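Local coordinates for mariner Mos1 transposase (Drosophila mauritiana, PDB 4MDB), which moves the Mos1 transposon by cut-and-paste transposition, using divalent metal ions in the RNase H-like catalytic domain that forms this chain, at residues Leu73-Asp78 and His166-Met171; Tyr84-Lys89 and Gln100-Asn105. The protein carries 1 engineered substitution. All blocks are in the same frame, centred on the assembly; numbering follows the deposited sequence.

Interaction 1: residues Leu73-Asp78 and His166-Met171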
# COMPACT_ATOMS: atom_id res chain seq x y z
N LEU A 73 -7.07 -8.93 4.16
CA LEU A 73 -6.00 -8.21 4.86
C LEU A 73 -5.99 -6.81 4.27
O LEU A 73 -5.87 -6.65 3.03
CB LEU A 73 -4.69 -8.87 4.71
CG LEU A 73 -3.42 -8.16 5.15
CD1 LEU A 73 -3.38 -7.93 6.65
CD2 LEU A 73 -2.26 -8.95 4.70
N CYS A 74 -5.97 -5.82 5.16
CA CYS A 74 -5.83 -4.41 4.78
C CYS A 74 -4.63 -3.93 5.56
O CYS A 74 -4.67 -3.94 6.78
CB CYS A 74 -7.04 -3.64 5.18
SG CYS A 74 -8.61 -4.35 4.57
N VAL A 75 -3.58 -3.50 4.90
CA VAL A 75 -2.39 -3.17 5.67
C VAL A 75 -1.76 -1.90 5.13
O VAL A 75 -1.74 -1.65 3.93
CB VAL A 75 -1.37 -4.36 5.63
CG1 VAL A 75 -1.03 -4.75 4.19
CG2 VAL A 75 -0.06 -4.06 6.30
N TRP A 76 -1.13 -1.18 6.04
CA TRP A 76 -0.44 0.08 5.76
C TRP A 76 0.93 0.07 6.40
O TRP A 76 1.07 -0.40 7.51
CB TRP A 76 -1.22 1.32 6.20
CG TRP A 76 -2.55 1.44 5.59
CD1 TRP A 76 -2.86 2.12 4.44
CD2 TRP A 76 -3.76 0.76 5.98
NE1 TRP A 76 -4.19 1.96 4.12
CE2 TRP A 76 -4.76 1.16 5.08
CE3 TRP A 76 -4.11 -0.07 7.07
CZ2 TRP A 76 -6.08 0.68 5.17
CZ3 TRP A 76 -5.41 -0.56 7.14
CH2 TRP A 76 -6.36 -0.16 6.21
N TRP A 77 1.92 0.61 5.69
CA TRP A 77 3.31 0.49 6.08
C TRP A 77 4.18 1.56 5.49
O TRP A 77 3.75 2.27 4.59
CB TRP A 77 3.85 -0.88 5.75
CG TRP A 77 3.84 -1.24 4.26
CD1 TRP A 77 2.74 -1.55 3.53
CD2 TRP A 77 4.96 -1.32 3.37
NE1 TRP A 77 3.11 -1.85 2.24
CE2 TRP A 77 4.46 -1.74 2.11
CE3 TRP A 77 6.32 -1.13 3.50
CZ2 TRP A 77 5.31 -1.92 0.99
CZ3 TRP A 77 7.15 -1.36 2.45
CH2 TRP A 77 6.65 -1.75 1.18
N ASP A 78 5.38 1.72 6.03
CA ASP A 78 6.35 2.64 5.52
C ASP A 78 7.74 2.03 5.61
O ASP A 78 7.88 0.83 5.80
CB ASP A 78 6.20 4.00 6.20
CG ASP A 78 6.70 3.98 7.69
OD1 ASP A 78 7.16 2.93 8.14
OD2 ASP A 78 6.79 5.08 8.29
N HIS A 166 6.46 -5.63 -3.62
CA HIS A 166 7.33 -5.96 -2.54
C HIS A 166 6.67 -6.76 -1.43
O HIS A 166 7.04 -7.89 -1.20
CB HIS A 166 8.00 -4.71 -2.00
CG HIS A 166 9.13 -4.97 -1.09
ND1 HIS A 166 10.36 -5.38 -1.52
CD2 HIS A 166 9.20 -4.93 0.27
CE1 HIS A 166 11.17 -5.52 -0.49
NE2 HIS A 166 10.48 -5.31 0.61
N LEU A 167 5.73 -6.18 -0.72
CA LEU A 167 5.22 -6.76 0.52
C LEU A 167 4.44 -8.04 0.25
O LEU A 167 4.79 -9.11 0.82
CB LEU A 167 4.34 -5.74 1.26
CG LEU A 167 3.80 -6.30 2.59
CD1 LEU A 167 4.94 -6.40 3.57
CD2 LEU A 167 2.76 -5.38 3.17
N PHE A 168 3.43 -7.96 -0.58
CA PHE A 168 2.54 -9.13 -0.88
C PHE A 168 3.27 -10.13 -1.79
O PHE A 168 2.99 -11.31 -1.70
CB PHE A 168 1.29 -8.70 -1.54
CG PHE A 168 0.33 -7.91 -0.65
CD1 PHE A 168 0.35 -8.00 0.79
CD2 PHE A 168 -0.55 -7.07 -1.22
CE1 PHE A 168 -0.53 -7.28 1.52
CE2 PHE A 168 -1.43 -6.32 -0.48
CZ PHE A 168 -1.43 -6.44 0.94
N ALA A 169 4.22 -9.70 -2.60
CA ALA A 169 5.10 -10.59 -3.41
C ALA A 169 5.84 -11.55 -2.48
O ALA A 169 5.75 -12.78 -2.61
CB ALA A 169 6.07 -9.77 -4.23
N SER A 170 6.47 -11.01 -1.45
CA SER A 170 7.18 -11.82 -0.41
C SER A 170 6.20 -12.66 0.37
O SER A 170 6.44 -13.86 0.61
CB SER A 170 7.88 -10.90 0.57
OG SER A 170 8.72 -11.64 1.43
N MET A 171 5.10 -12.05 0.79
CA MET A 171 4.08 -12.70 1.69
C MET A 171 3.40 -13.84 0.96
O MET A 171 3.17 -14.91 1.49
CB MET A 171 3.01 -11.72 2.10
CG MET A 171 2.13 -12.19 3.26
SD MET A 171 0.68 -11.21 3.51
CE MET A 171 1.52 -9.77 4.19
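L167 lays its CD2 methyl over the indole of W77, 4.0 Å from the centroid of the five-membered ring and 26° off the ring normal, a CH-pi contact. The two side chains slide past each other in opposite directions, and CB of L167 lies 4.0 Å from CZ2 of W77, continuing the contact along the six-membered ring. CG of W77 sits between the backbone N and the carbonyl carbon (chi1 62°). The buried NE1 of W77 is satisfied by a hydrogen bond to S163, a residue of the same helix as L167. Beyond the six-membered ring the side chain of H166 crosses that of W77 at about a right angle, CD2 of H166 being 4.2 Å from CH2 of W77; ND1 of H166 turns to K208 for its hydrogen bond.

Further back along the strand, V75 and F168 also pass in opposite directions, and CG1 of V75 touches CE1 and CZ of F168, both at 3.7 Å. L73 and M171 instead meet tip to tip, with CD2 of L73 3.9 Å from SD of M171. L73, V75 and W77 thus serve helix 166-171 from one face of the strand, while C74 and W76 turn to helix 96-113 on the other. No hydrogen bond joins strand and helix, whose axes lie 122° apart; the interface is buried and held by apolar and aromatic contact.

The F168 ring also touches D36 and K38 of the neighbouring strand 32-42 and comes close to a bound magnesium ion. D164, on the same helix 162-175, binds a magnesium ion together with D36. Side chains of this helix pack on one face of the central sheet, an arrangement characteristic of the RNase H-like core of DDD transposases.

Interaction 2: residues Tyr84-Lys89 and Gln100-Asn105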
# COMPACT_ATOMS: atom_id res chain seq x y z
N TYR A 84 -0.15 -0.39 10.71
CA TYR A 84 -1.46 -0.72 11.12
C TYR A 84 -1.98 -1.73 10.14
O TYR A 84 -1.65 -1.67 8.98
CB TYR A 84 -2.37 0.47 11.14
CG TYR A 84 -3.79 0.19 11.53
CD1 TYR A 84 -4.08 -0.25 12.82
CD2 TYR A 84 -4.85 0.28 10.64
CE1 TYR A 84 -5.40 -0.45 13.22
CE2 TYR A 84 -6.15 0.10 11.04
CZ TYR A 84 -6.41 -0.30 12.33
OH TYR A 84 -7.70 -0.56 12.67
N TYR A 85 -2.70 -2.72 10.59
CA TYR A 85 -3.49 -3.58 9.66
C TYR A 85 -4.77 -4.07 10.28
O TYR A 85 -4.92 -4.09 11.53
CB TYR A 85 -2.65 -4.75 9.16
CG TYR A 85 -2.50 -5.94 10.11
CD1 TYR A 85 -1.44 -6.01 11.01
CD2 TYR A 85 -3.39 -7.01 10.06
CE1 TYR A 85 -1.28 -7.10 11.86
CE2 TYR A 85 -3.27 -8.09 10.93
CZ TYR A 85 -2.21 -8.15 11.81
OH TYR A 85 -2.10 -9.20 12.67
N GLU A 86 -5.70 -4.40 9.40
CA GLU A 86 -6.96 -5.09 9.80
C GLU A 86 -7.14 -6.33 8.99
O GLU A 86 -6.79 -6.39 7.79
CB GLU A 86 -8.14 -4.15 9.65
CG GLU A 86 -8.16 -2.95 10.58
CD GLU A 86 -9.38 -2.09 10.42
OE1 GLU A 86 -10.29 -2.49 9.61
OE2 GLU A 86 -9.44 -0.96 10.99
N LEU A 87 -7.68 -7.37 9.64
CA LEU A 87 -8.08 -8.58 8.97
C LEU A 87 -9.61 -8.61 9.13
O LEU A 87 -10.19 -8.52 10.26
CB LEU A 87 -7.35 -9.76 9.55
CG LEU A 87 -7.46 -11.11 8.84
CD1 LEU A 87 -6.67 -11.21 7.53
CD2 LEU A 87 -7.10 -12.23 9.78
N LEU A 88 -10.30 -8.57 8.01
CA LEU A 88 -11.74 -8.40 8.05
C LEU A 88 -12.36 -9.78 8.34
O LEU A 88 -11.77 -10.83 8.07
CB LEU A 88 -12.28 -7.79 6.76
CG LEU A 88 -12.49 -6.27 6.57
CD1 LEU A 88 -11.53 -5.38 7.32
CD2 LEU A 88 -12.59 -5.82 5.11
N LYS A 89 -13.57 -9.74 8.87
CA LYS A 89 -14.29 -10.96 9.17
C LYS A 89 -14.61 -11.65 7.86
O LYS A 89 -14.85 -11.00 6.83
CB LYS A 89 -15.53 -10.64 10.01
CG LYS A 89 -15.15 -10.05 11.36
CD LYS A 89 -15.93 -10.65 12.52
CE LYS A 89 -17.40 -10.28 12.45
NZ LYS A 89 -17.63 -8.81 12.55
N GLN A 100 -13.01 4.73 5.37
CA GLN A 100 -12.91 5.98 6.10
C GLN A 100 -12.49 5.71 7.52
O GLN A 100 -11.57 6.35 8.03
CB GLN A 100 -14.27 6.70 6.04
CG GLN A 100 -14.49 7.92 6.89
CD GLN A 100 -15.75 8.60 6.38
OE1 GLN A 100 -16.82 8.00 6.28
NE2 GLN A 100 -15.59 9.82 5.95
N GLN A 101 -13.12 4.74 8.16
CA GLN A 101 -12.78 4.36 9.51
C GLN A 101 -11.36 3.77 9.66
O GLN A 101 -10.65 4.04 10.61
CB GLN A 101 -13.83 3.40 10.09
CG GLN A 101 -13.73 3.31 11.57
CD GLN A 101 -13.80 4.72 12.24
OE1 GLN A 101 -14.67 5.56 11.93
NE2 GLN A 101 -12.82 5.00 13.08
N GLN A 102 -10.95 2.98 8.67
CA GLN A 102 -9.61 2.54 8.62
C GLN A 102 -8.57 3.67 8.59
O GLN A 102 -7.55 3.53 9.24
CB GLN A 102 -9.45 1.62 7.41
CG GLN A 102 -10.12 0.25 7.66
CD GLN A 102 -9.98 -0.66 6.48
OE1 GLN A 102 -9.90 -0.19 5.34
NE2 GLN A 102 -9.95 -1.96 6.71
N LEU A 103 -8.80 4.67 7.77
CA LEU A 103 -7.85 5.78 7.66
C LEU A 103 -7.76 6.50 8.98
O LEU A 103 -6.67 6.88 9.40
CB LEU A 103 -8.22 6.73 6.57
CG LEU A 103 -8.22 6.24 5.11
CD1 LEU A 103 -8.69 7.32 4.21
CD2 LEU A 103 -6.82 5.83 4.73
N ILE A 104 -8.93 6.70 9.62
CA ILE A 104 -8.92 7.31 10.96
C ILE A 104 -8.15 6.48 11.99
O ILE A 104 -7.36 7.02 12.76
CB ILE A 104 -10.34 7.65 11.40
CG1 ILE A 104 -10.88 8.80 10.54
CG2 ILE A 104 -10.41 7.95 12.91
CD1 ILE A 104 -12.40 8.94 10.53
N ASN A 105 -8.31 5.17 12.01
CA ASN A 105 -7.57 4.31 12.89
C ASN A 105 -6.07 4.28 12.56
O ASN A 105 -5.25 4.23 13.40
CB ASN A 105 -8.15 2.91 12.82
CG ASN A 105 -9.57 2.88 13.32
OD1 ASN A 105 -9.96 3.77 14.01
ND2 ASN A 105 -10.36 1.86 12.96
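Strand 84-87, which presents Y84 and E86, runs roughly antiparallel to helix 100-105, which answers with Q102 and N105: the axes make an angle of 144° and approach to 9.5 Å. E86 and Q102 are matched across the contact, their CA atoms 8.2 Å apart. Their extended side chains carry the one hydrogen bond of the contact, from NE2 of Q102 to OE1 of E86, at 3.0 Å and 165°. The donor reaches that oxygen from above the carboxylate plane, 61° out of it, while the acceptor lies in the amide plane of Q102. The other oxygen, OE2 of E86, takes a very short, doubtful bond of 2.5 Å from OH of Y84, two residues back on the same face of the strand. The backbone C of N105 lies over one face of the Y84 ring, and OH of Y84 is 3.5 Å from CB of N105. N105 is itself tied back along its helix, its OD1 accepting a bond from NE2 of Q101. CD1 of L88 lies 3.8 Å from NE2 of Q102. Strand 81-87, at the sheet edge, pairs with strand 69-78; its Y85 and L87 face helix 183-196, while L103 packs on helix 137-146.

The two contacts fall on opposite faces of one sheet. Strands 69-78 and 81-87 are consecutive antiparallel neighbours, joined by backbone bonds such as C74 N to E86 O (2.8 Å) and W76 N to Y84 O (3.0 Å), so interaction 1 and interaction 2 share a framework although their centres are 14 Å apart. C74 and W76, which turn away from helix 166-171, touch Q102 of interaction 2. Chemistry follows place: interaction 1 lies deep, beside the metal centre, and is built from apolar and aromatic groups, whereas interaction 2, partly buried at the sheet edge and farther from the metals, relies on a carboxylate, amides and a phenol.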